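Spore germination protein B3 (Bacillus subtilis subsp. subtilis, PDB 3N54) takes part, as the C component of a membrane-attached spore germinant receptor, in the germination response to L-asparagine, glucose, fructose and potassium ions. Local coordinates at residues A[75-79]-A[80-84]; A[204-208]-A[209-213]; A[272-275]-A[276-279]. All blocks are in the same frame, centred on the assembly; numbering follows the deposited sequence.

How the contacts relate
All three contacts are local, made by side chains a few residues apart, each on its own helix: contact 1 at the start of helix 79-84, contact 2 at the end of helix 198-208, contact 3 in the first turns of helix 271-299. Contact 1 belongs to the N-terminal domain, the other two to the C-terminal part. Centre to centre, contact 1 is about 26 Å from contact 2 and about 43 Å from contact 3. Contacts 2 and 3 are about 21 Å apart between centres, about 9 Å between nearest atoms, and Trp206 packs on Leu284 of the helix that carries contact 3. Sulfate ions, probably from the crystallisation liquor, lie at contact 1, one of them bound by Arg83.

Contact 1. Residues A[75-79]-A[80-84]; sequences ILLGE and KLMRN. With SO4 (sulfate ion), chain H.
At the junction of strand 74-77 and helix 79-84 an i to i+4 salt bridge links Glu79 to Arg83. Arg83 grips the carboxylate side-on, NE 2.9 Å and NH1 3.0 Å from Glu79 OE2. That oxygen sits close to the guanidinium plane and receives NE through its anti lone pair; NH1 comes from the same anti side but well out of the carboxylate plane, and the two flat groups are turned 42° apart. With CG anti to the backbone N (chi1 179°) and an extended chain beyond, Glu79 runs alongside Arg83, both pointing the same way. At its NH1-NH2 end the guanidinium also holds a sulfate, probably from the crystallisation liquor; Arg83 NH2 meets its O4 at 2.9 Å and NH1 its O2 at 3.2 Å. Arg83 thus links carboxylate to sulfate, and the shared NH1 would help fix the guanidinium's rotation. Cutting this side chain back to an alanine is likely to leave Glu79 OE2 without its charged mate and the sulfate without these two donors.

Gly78 is the N-cap residue, and its O accepts from Met82 N at 3.1 Å. Next to it the Met82 side chain slants across Leu77, CG lying 3.6 Å from Leu77 CB, and its bend at chi3 (-67°) carries CE to 3.5 Å from Leu77 O.

Strand 74-77 edges a five-stranded mixed sheet and pairs with parallel strand 105-109. Glu79 OE1 takes a hydrogen bond from Gly111 N; Met82 packs on Val87 of helix 87-94, and Arg83 lies against Leu192 and Phe195 of strand 191-196.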
ATOM      1  N   ILE A  75       7.087   7.436   5.690  1.00 33.82           N
ATOM      2  CA  ILE A  75       6.044   7.338   6.696  1.00 33.16           C
ATOM      3  C   ILE A  75       5.507   5.910   6.662  1.00 33.30           C
ATOM      4  O   ILE A  75       5.057   5.448   5.606  1.00 33.18           O
ATOM      5  CB  ILE A  75       4.862   8.278   6.413  1.00 32.97           C
ATOM      6  CG1 ILE A  75       5.322   9.733   6.233  1.00 34.54           C
ATOM      7  CG2 ILE A  75       3.844   8.181   7.527  1.00 31.86           C
ATOM      8  CD1 ILE A  75       5.884  10.328   7.460  1.00 37.06           C
ATOM      9  N   LEU A  76       5.546   5.226   7.803  1.00 33.18           N
ATOM     10  CA  LEU A  76       5.057   3.859   7.926  1.00 33.59           C
ATOM     11  C   LEU A  76       3.823   3.835   8.813  1.00 33.17           C
ATOM     12  O   LEU A  76       3.875   4.275   9.963  1.00 33.04           O
ATOM     13  CB  LEU A  76       6.146   2.967   8.518  1.00 34.85           C
ATOM     14  CG  LEU A  76       5.863   1.469   8.631  1.00 36.19           C
ATOM     15  CD1 LEU A  76       5.652   0.847   7.248  1.00 36.59           C
ATOM     16  CD2 LEU A  76       7.001   0.791   9.357  1.00 37.14           C
ATOM     17  N   LEU A  77       2.716   3.321   8.285  1.00 32.80           N
ATOM     18  CA  LEU A  77       1.448   3.303   9.005  1.00 32.71           C
ATOM     19  C   LEU A  77       1.151   1.922   9.564  1.00 33.42           C
ATOM     20  O   LEU A  77       1.249   0.923   8.856  1.00 34.08           O
ATOM     21  CB  LEU A  77       0.301   3.742   8.083  1.00 32.58           C
ATOM     22  CG  LEU A  77       0.414   5.108   7.402  1.00 32.44           C
ATOM     23  CD1 LEU A  77      -0.781   5.341   6.485  1.00 33.91           C
ATOM     24  CD2 LEU A  77       0.522   6.247   8.419  1.00 32.01           C
ATOM     25  N   GLY A  78       0.793   1.876  10.846  1.00 33.66           N
ATOM     26  CA  GLY A  78       0.447   0.635  11.519  1.00 34.47           C
ATOM     27  C   GLY A  78      -0.914   0.121  11.097  1.00 34.87           C
ATOM     28  O   GLY A  78      -1.788   0.893  10.695  1.00 33.88           O
ATOM     29  N   GLU A  79      -1.090  -1.189  11.220  1.00 36.29           N
ATOM     30  CA  GLU A  79      -2.281  -1.868  10.714  1.00 37.20           C
ATOM     31  C   GLU A  79      -3.564  -1.395  11.375  1.00 37.53           C
ATOM     32  O   GLU A  79      -4.531  -1.071  10.692  1.00 37.38           O
ATOM     33  CB  GLU A  79      -2.138  -3.384  10.884  1.00 38.35           C
ATOM     34  CG  GLU A  79      -3.348  -4.172  10.399  1.00 39.03           C
ATOM     35  CD  GLU A  79      -3.139  -5.675  10.420  1.00 40.49           C
ATOM     36  OE1 GLU A  79      -2.009  -6.127  10.697  1.00 40.74           O
ATOM     37  OE2 GLU A  79      -4.118  -6.405  10.157  1.00 41.25           O
ATOM     38  N   LYS A  80      -3.577  -1.361  12.699  1.00 38.59           N
ATOM     39  CA  LYS A  80      -4.778  -0.956  13.420  1.00 39.66           C
ATOM     40  C   LYS A  80      -5.193   0.475  13.043  1.00 38.66           C
ATOM     41  O   LYS A  80      -6.380   0.764  12.885  1.00 39.25           O
ATOM     42  CB  LYS A  80      -4.572  -1.095  14.929  1.00 40.49           C
ATOM     43  CG  LYS A  80      -5.796  -0.709  15.730  1.00 43.10           C
ATOM     44  CD  LYS A  80      -5.637  -1.024  17.195  1.00 47.07           C
ATOM     45  CE  LYS A  80      -6.838  -0.513  17.975  1.00 49.40           C
ATOM     46  NZ  LYS A  80      -6.915  -1.111  19.330  1.00 52.89           N
ATOM     47  N   LEU A  81      -4.219   1.359  12.873  1.00 37.92           N
ATOM     48  CA  LEU A  81      -4.512   2.730  12.468  1.00 37.25           C
ATOM     49  C   LEU A  81      -5.153   2.781  11.081  1.00 37.14           C
ATOM     50  O   LEU A  81      -6.182   3.433  10.900  1.00 37.58           O
ATOM     51  CB  LEU A  81      -3.251   3.591  12.520  1.00 36.53           C
ATOM     52  CG  LEU A  81      -3.445   5.045  12.059  1.00 37.15           C
ATOM     53  CD1 LEU A  81      -2.669   6.010  12.930  1.00 37.60           C
ATOM     54  CD2 LEU A  81      -3.067   5.195  10.589  1.00 36.91           C
ATOM     55  N   MET A  82      -4.558   2.088  10.114  1.00 36.94           N
ATOM     56  CA  MET A  82      -5.081   2.076   8.748  1.00 36.93           C
ATOM     57  C   MET A  82      -6.474   1.443   8.657  1.00 38.26           C
ATOM     58  O   MET A  82      -7.285   1.844   7.820  1.00 37.94           O
ATOM     59  CB  MET A  82      -4.132   1.324   7.806  1.00 36.66           C
ATOM     60  CG  MET A  82      -2.798   1.993   7.581  1.00 35.52           C
ATOM     61  SD  MET A  82      -1.820   1.153   6.321  1.00 34.72           S
ATOM     62  CE  MET A  82      -1.488  -0.402   7.148  1.00 34.43           C
ATOM     63  N   ARG A  83      -6.731   0.433   9.488  1.00 39.50           N
ATOM     64  CA  ARG A  83      -8.026  -0.245   9.481  1.00 41.20           C
ATOM     65  C   ARG A  83      -9.128   0.618  10.097  1.00 42.19           C
ATOM     66  O   ARG A  83     -10.278   0.526   9.684  1.00 42.93           O
ATOM     67  CB  ARG A  83      -7.965  -1.605  10.208  1.00 41.98           C
ATOM     68  CG  ARG A  83      -7.262  -2.712   9.426  1.00 41.75           C
ATOM     69  CD  ARG A  83      -7.357  -4.052  10.153  1.00 42.93           C
ATOM     70  NE  ARG A  83      -6.594  -5.122   9.508  1.00 42.15           N
ATOM     71  CZ  ARG A  83      -7.028  -5.878   8.502  1.00 41.68           C
ATOM     72  NH1 ARG A  83      -6.239  -6.821   8.010  1.00 42.65           N
ATOM     73  NH2 ARG A  83      -8.235  -5.705   7.978  1.00 41.69           N
ATOM     74  N   ASN A  84      -8.778   1.455  11.068  1.00 42.77           N
ATOM     75  CA  ASN A  84      -9.778   2.257  11.785  1.00 44.00           C
ATOM     76  C   ASN A  84      -9.904   3.725  11.368  1.00 43.45           C
ATOM     77  O   ASN A  84     -10.893   4.367  11.710  1.00 44.19           O
ATOM     78  CB  ASN A  84      -9.498   2.198  13.284  1.00 44.32           C
ATOM     79  CG  ASN A  84      -9.593   0.799  13.835  1.00 47.19           C
ATOM     80  OD1 ASN A  84      -8.798   0.406  14.683  1.00 51.21           O
ATOM     81  ND2 ASN A  84     -10.559   0.029  13.349  1.00 49.80           N
TER
HETATM   82  S   SO4 H   7      -8.497  -9.295   6.486  1.00 58.99           S
HETATM   83  O1  SO4 H   7      -8.774  -9.782   7.841  1.00 56.82           O
HETATM   84  O2  SO4 H   7      -7.051  -9.311   6.213  1.00 58.38           O
HETATM   85  O3  SO4 H   7      -9.125 -10.158   5.486  1.00 59.24           O
HETATM   86  O4  SO4 H   7      -9.049  -7.952   6.318  1.00 57.78           O

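Contact 2. Residues A[204-208]-A[209-213]; sequences LSWVM and GTIQG
This is a helix C-terminal contact: Ser205 and Trp206, in the last turn of helix 198-208, meet Thr210 and Ile211 in the loop that leads to strand 215-220. The two hydroxyls are hydrogen-bonded, Ser205 OG to Thr210 OG1 at 2.9 Å, and either could be the donor. With OG trans to the backbone N (chi1 -180°), Ser205 reaches the loop, where its OG also touches Ile211 CB at 3.6 Å. Thr210 turns OG1 between its backbone N and carbonyl carbon (chi1 53°), back to the helix.

Between these residues the chain turns in a Schellman motif. Gly209, the first residue to leave helical angles, has a positive phi of 86°; a CB there would clash with Met208 O. The motif's two bonds back into the last turn are both weak: Thr210 N to Ser205 O at 3.0 Å and Gly209 N to Trp206 O at 3.3 Å. A further weak bond runs from Ile211 N to Ser205 O at 3.1 Å. That carbonyl oxygen is therefore shared by two amides, each at a strongly bent angle.

On the apolar side Ile211 folds back along Trp206, the two side chains lying side by side and pointing the same way. Ile211 CD1 comes obliquely to the indole and lies 3.9 Å from Trp206 CB, while its other branch, CG2, is 3.8 Å from Trp206 CA. Further out, the indole NE1 is hydrogen-bonded to Thr253 OG1 and the ring meets that of Phe340. Ile229 of strand 223-240 touches both Trp206 and Ile211.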
ATOM      1  N   LEU A 204      -0.722 -10.145  -9.338  1.00 41.54           N
ATOM      2  CA  LEU A 204      -1.584  -9.038  -9.741  1.00 42.65           C
ATOM      3  C   LEU A 204      -0.799  -8.030 -10.565  1.00 44.09           C
ATOM      4  O   LEU A 204      -1.250  -7.592 -11.622  1.00 45.26           O
ATOM      5  CB  LEU A 204      -2.193  -8.370  -8.506  1.00 42.01           C
ATOM      6  CG  LEU A 204      -3.364  -7.422  -8.732  1.00 42.96           C
ATOM      7  CD1 LEU A 204      -4.470  -8.093  -9.545  1.00 42.54           C
ATOM      8  CD2 LEU A 204      -3.884  -6.933  -7.380  1.00 42.14           C
ATOM      9  N   SER A 205       0.393  -7.691 -10.091  1.00 44.82           N
ATOM     10  CA  SER A 205       1.266  -6.754 -10.797  1.00 46.84           C
ATOM     11  C   SER A 205       1.706  -7.271 -12.168  1.00 48.75           C
ATOM     12  O   SER A 205       1.889  -6.484 -13.100  1.00 50.49           O
ATOM     13  CB  SER A 205       2.504  -6.459  -9.953  1.00 47.15           C
ATOM     14  OG  SER A 205       3.357  -5.545 -10.627  1.00 50.99           O
ATOM     15  N   TRP A 206       1.884  -8.590 -12.272  1.00 48.79           N
ATOM     16  CA  TRP A 206       2.313  -9.250 -13.507  1.00 50.80           C
ATOM     17  C   TRP A 206       1.241  -9.131 -14.576  1.00 52.11           C
ATOM     18  O   TRP A 206       1.517  -8.744 -15.713  1.00 54.69           O
ATOM     19  CB  TRP A 206       2.591 -10.735 -13.229  1.00 50.33           C
ATOM     20  CG  TRP A 206       3.408 -11.481 -14.253  1.00 52.71           C
ATOM     21  CD1 TRP A 206       3.350 -11.371 -15.614  1.00 55.55           C
ATOM     22  CD2 TRP A 206       4.362 -12.515 -13.979  1.00 53.21           C
ATOM     23  NE1 TRP A 206       4.233 -12.251 -16.199  1.00 57.39           N
ATOM     24  CE2 TRP A 206       4.866 -12.961 -15.217  1.00 55.48           C
ATOM     25  CE3 TRP A 206       4.852 -13.093 -12.802  1.00 51.97           C
ATOM     26  CZ2 TRP A 206       5.835 -13.960 -15.313  1.00 57.68           C
ATOM     27  CZ3 TRP A 206       5.814 -14.089 -12.898  1.00 53.40           C
ATOM     28  CH2 TRP A 206       6.294 -14.514 -14.147  1.00 56.13           C
ATOM     29  N   VAL A 207       0.017  -9.483 -14.202  1.00 51.03           N
ATOM     30  CA  VAL A 207      -1.114  -9.472 -15.122  1.00 52.68           C
ATOM     31  C   VAL A 207      -1.494  -8.043 -15.529  1.00 54.25           C
ATOM     32  O   VAL A 207      -1.858  -7.806 -16.679  1.00 56.67           O
ATOM     33  CB  VAL A 207      -2.329 -10.209 -14.513  1.00 51.28           C
ATOM     34  CG1 VAL A 207      -3.536 -10.137 -15.438  1.00 53.19           C
ATOM     35  CG2 VAL A 207      -1.971 -11.671 -14.232  1.00 51.18           C
ATOM     36  N   MET A 208      -1.384  -7.097 -14.597  1.00 53.35           N
ATOM     37  CA  MET A 208      -1.707  -5.697 -14.878  1.00 54.93           C
ATOM     38  C   MET A 208      -0.604  -4.968 -15.647  1.00 57.63           C
ATOM     39  O   MET A 208      -0.821  -3.858 -16.124  1.00 59.13           O
ATOM     40  CB  MET A 208      -2.015  -4.947 -13.579  1.00 53.06           C
ATOM     41  CG  MET A 208      -3.243  -5.470 -12.846  1.00 51.87           C
ATOM     42  SD  MET A 208      -4.755  -5.411 -13.820  1.00 54.87           S
ATOM     43  CE  MET A 208      -4.904  -3.642 -14.066  1.00 54.38           C
ATOM     44  N   GLY A 209       0.577  -5.576 -15.762  1.00 58.65           N
ATOM     45  CA  GLY A 209       1.666  -4.988 -16.549  1.00 61.63           C
ATOM     46  C   GLY A 209       2.548  -3.991 -15.818  1.00 61.62           C
ATOM     47  O   GLY A 209       3.404  -3.360 -16.429  1.00 64.42           O
ATOM     48  N   THR A 210       2.351  -3.853 -14.510  1.00 59.17           N
ATOM     49  CA  THR A 210       3.159  -2.955 -13.697  1.00 59.24           C
ATOM     50  C   THR A 210       4.398  -3.639 -13.119  1.00 59.46           C
ATOM     51  O   THR A 210       5.186  -3.002 -12.427  1.00 60.30           O
ATOM     52  CB  THR A 210       2.333  -2.390 -12.532  1.00 57.18           C
ATOM     53  OG1 THR A 210       1.724  -3.472 -11.811  1.00 54.56           O
ATOM     54  CG2 THR A 210       1.257  -1.453 -13.052  1.00 57.14           C
ATOM     55  N   ILE A 211       4.571  -4.928 -13.398  1.00 59.49           N
ATOM     56  CA  ILE A 211       5.706  -5.686 -12.871  1.00 59.68           C
ATOM     57  C   ILE A 211       7.003  -5.287 -13.567  1.00 63.26           C
ATOM     58  O   ILE A 211       7.018  -5.044 -14.773  1.00 65.69           O
ATOM     59  CB  ILE A 211       5.483  -7.216 -13.027  1.00 58.75           C
ATOM     60  CG1 ILE A 211       6.484  -7.998 -12.172  1.00 58.23           C
ATOM     61  CG2 ILE A 211       5.576  -7.628 -14.496  1.00 60.65           C
ATOM     62  CD1 ILE A 211       6.047  -9.430 -11.878  1.00 56.35           C
ATOM     63  N   GLN A 212       8.087  -5.224 -12.801  1.00 64.19           N
ATOM     64  CA  GLN A 212       9.392  -4.871 -13.350  1.00 68.34           C
ATOM     65  C   GLN A 212      10.189  -6.148 -13.571  1.00 69.13           C
ATOM     66  O   GLN A 212      10.639  -6.431 -14.683  1.00 72.44           O
ATOM     67  CB  GLN A 212      10.131  -3.920 -12.406  1.00 69.47           C
ATOM     68  CG  GLN A 212      11.264  -3.138 -13.058  1.00 75.25           C
ATOM     69  CD  GLN A 212      10.774  -2.044 -13.999  1.00 78.34           C
ATOM     70  OE1 GLN A 212       9.573  -1.781 -14.099  1.00 77.56           O
ATOM     71  NE2 GLN A 212      11.708  -1.401 -14.692  1.00 82.99           N
ATOM     72  N   GLY A 213      10.351  -6.919 -12.500  1.00 66.60           N
ATOM     73  CA  GLY A 213      11.055  -8.191 -12.549  1.00 66.83           C
ATOM     74  C   GLY A 213      10.420  -9.167 -11.581  1.00 63.04           C
ATOM     75  O   GLY A 213       9.437  -8.837 -10.912  1.00 60.26           O
TER

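Contact 3. Residues A[272-275]-A[276-279]; sequences YLHR and LENI
Tyr272 and Leu276, one helical turn apart, cross at a slant, with the leucine over one face of the phenol ring. Leu276 CG sits 4.1 Å above the ring plane, shifted toward its rim, and the CD1 branch does the closest touching, 3.6 Å from both Tyr272 CZ and Tyr272 OH. The Tyr272 side chain leaves the helix and leans toward the following turn: CG stands opposite the backbone N (chi1 163°), and although the side chain starts away from Leu276, its far end returns to it.

His274 and Glu277 make a different pair. They lie side by side and point the same way, with the imidazole and carboxylate planes almost perpendicular, 88° apart. Glu277 OE1 approaches the ring obliquely, 3.5 Å from His274 CD2 and 4.3 Å from His274 NE2. The other carboxylate oxygen, OE2, takes a hydrogen bond from Ile342 N, which helps fix the rotation of the group. Nearer the backbone, Glu277 CG packs 3.1 Å from Leu273 O, the oxygen that accepts from Glu277 N at 2.8 Å.

Arg275 reaches out, extended, to a salt bridge with Asp220, and Leu276 and Ile279 also touch that residue at the end of strand 215-220. Four successive i to i+4 backbone bonds, from Leu276 N through Ile279 N, mark regular alpha-helix in the opening turns of helix 271-299, which here packs against an edge strand of the C-terminal sheet.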
ATOM      1  N   TYR A 272       8.991 -28.829 -26.488  1.00114.37           N
ATOM      2  CA  TYR A 272       9.264 -28.917 -25.048  1.00108.40           C
ATOM      3  C   TYR A 272       9.297 -27.544 -24.344  1.00103.65           C
ATOM      4  O   TYR A 272       8.878 -27.433 -23.189  1.00 98.38           O
ATOM      5  CB  TYR A 272      10.551 -29.722 -24.801  1.00110.67           C
ATOM      6  CG  TYR A 272      11.153 -29.557 -23.428  1.00106.50           C
ATOM      7  CD1 TYR A 272      12.255 -28.732 -23.228  1.00107.33           C
ATOM      8  CD2 TYR A 272      10.622 -30.223 -22.330  1.00102.74           C
ATOM      9  CE1 TYR A 272      12.811 -28.574 -21.969  1.00104.02           C
ATOM     10  CE2 TYR A 272      11.171 -30.074 -21.066  1.00 99.40           C
ATOM     11  CZ  TYR A 272      12.266 -29.248 -20.895  1.00100.18           C
ATOM     12  OH  TYR A 272      12.816 -29.096 -19.647  1.00 97.46           O
ATOM     13  N   LEU A 273       9.780 -26.507 -25.029  1.00105.42           N
ATOM     14  CA  LEU A 273       9.732 -25.153 -24.468  1.00101.37           C
ATOM     15  C   LEU A 273       8.298 -24.645 -24.512  1.00 98.19           C
ATOM     16  O   LEU A 273       7.840 -24.021 -23.556  1.00 93.23           O
ATOM     17  CB  LEU A 273      10.679 -24.180 -25.183  1.00105.27           C
ATOM     18  CG  LEU A 273      12.105 -24.092 -24.621  1.00106.02           C
ATOM     19  CD1 LEU A 273      12.675 -25.459 -24.259  1.00107.07           C
ATOM     20  CD2 LEU A 273      13.020 -23.367 -25.602  1.00111.64           C
ATOM     21  N   HIS A 274       7.590 -24.913 -25.610  1.00101.11           N
ATOM     22  CA  HIS A 274       6.173 -24.550 -25.704  1.00 98.85           C
ATOM     23  C   HIS A 274       5.389 -25.199 -24.567  1.00 93.56           C
ATOM     24  O   HIS A 274       4.458 -24.601 -24.023  1.00 89.80           O
ATOM     25  CB  HIS A 274       5.562 -24.950 -27.051  1.00104.14           C
ATOM     26  CG  HIS A 274       5.887 -24.009 -28.168  1.00108.95           C
ATOM     27  ND1 HIS A 274       6.677 -24.367 -29.240  1.00115.38           N
ATOM     28  CD2 HIS A 274       5.529 -22.719 -28.376  1.00108.57           C
ATOM     29  CE1 HIS A 274       6.788 -23.340 -30.063  1.00118.88           C
ATOM     30  NE2 HIS A 274       6.101 -22.327 -29.562  1.00114.67           N
ATOM     31  N   ARG A 275       5.783 -26.420 -24.217  1.00 93.31           N
ATOM     32  CA  ARG A 275       5.159 -27.160 -23.132  1.00 89.08           C
ATOM     33  C   ARG A 275       5.410 -26.488 -21.777  1.00 83.32           C
ATOM     34  O   ARG A 275       4.474 -26.291 -21.006  1.00 79.65           O
ATOM     35  CB  ARG A 275       5.673 -28.598 -23.137  1.00 91.45           C
ATOM     36  CG  ARG A 275       4.997 -29.521 -22.159  1.00 89.26           C
ATOM     37  CD  ARG A 275       5.382 -30.958 -22.450  1.00 94.08           C
ATOM     38  NE  ARG A 275       5.166 -31.822 -21.296  1.00 92.38           N
ATOM     39  CZ  ARG A 275       5.983 -31.902 -20.246  1.00 90.68           C
ATOM     40  NH1 ARG A 275       7.090 -31.162 -20.181  1.00 90.04           N
ATOM     41  NH2 ARG A 275       5.690 -32.732 -19.250  1.00 89.26           N
ATOM     42  N   LEU A 276       6.664 -26.136 -21.492  1.00 82.70           N
ATOM     43  CA  LEU A 276       7.002 -25.441 -20.243  1.00 77.98           C
ATOM     44  C   LEU A 276       6.329 -24.073 -20.170  1.00 75.21           C
ATOM     45  O   LEU A 276       5.849 -23.664 -19.110  1.00 71.11           O
ATOM     46  CB  LEU A 276       8.516 -25.272 -20.088  1.00 79.52           C
ATOM     47  CG  LEU A 276       9.328 -26.519 -19.740  1.00 80.98           C
ATOM     48  CD1 LEU A 276      10.796 -26.170 -19.634  1.00 83.12           C
ATOM     49  CD2 LEU A 276       8.846 -27.133 -18.444  1.00 77.67           C
ATOM     50  N   GLU A 277       6.305 -23.372 -21.299  1.00 77.54           N
ATOM     51  CA  GLU A 277       5.622 -22.089 -21.403  1.00 75.74           C
ATOM     52  C   GLU A 277       4.164 -22.218 -20.991  1.00 72.72           C
ATOM     53  O   GLU A 277       3.644 -21.376 -20.257  1.00 69.42           O
ATOM     54  CB  GLU A 277       5.714 -21.548 -22.831  1.00 80.20           C
ATOM     55  CG  GLU A 277       7.093 -21.031 -23.174  1.00 82.87           C
ATOM     56  CD  GLU A 277       7.318 -20.797 -24.658  1.00 88.28           C
ATOM     57  OE1 GLU A 277       6.411 -21.067 -25.474  1.00 90.00           O
ATOM     58  OE2 GLU A 277       8.426 -20.342 -25.003  1.00 90.80           O
ATOM     59  N   ASN A 278       3.518 -23.282 -21.461  1.00 74.10           N
ATOM     60  CA  ASN A 278       2.122 -23.541 -21.139  1.00 72.22           C
ATOM     61  C   ASN A 278       1.920 -23.737 -19.636  1.00 67.40           C
ATOM     62  O   ASN A 278       0.933 -23.264 -19.076  1.00 65.05           O
ATOM     63  CB  ASN A 278       1.607 -24.771 -21.899  1.00 75.72           C
ATOM     64  CG  ASN A 278       0.091 -24.836 -21.943  1.00 76.09           C
ATOM     65  OD1 ASN A 278      -0.566 -23.908 -22.420  1.00 78.74           O
ATOM     66  ND2 ASN A 278      -0.472 -25.931 -21.455  1.00 76.26           N
ATOM     67  N   ILE A 279       2.863 -24.427 -18.992  1.00 66.20           N
ATOM     68  CA  ILE A 279       2.800 -24.669 -17.551  1.00 62.25           C
ATOM     69  C   ILE A 279       2.874 -23.353 -16.777  1.00 59.10           C
ATOM     70  O   ILE A 279       2.075 -23.121 -15.871  1.00 56.48           O
ATOM     71  CB  ILE A 279       3.924 -25.614 -17.072  1.00 62.63           C
ATOM     72  CG1 ILE A 279       3.740 -27.008 -17.672  1.00 65.23           C
ATOM     73  CG2 ILE A 279       3.929 -25.718 -15.557  1.00 59.11           C
ATOM     74  CD1 ILE A 279       4.821 -27.990 -17.278  1.00 65.97           C
TER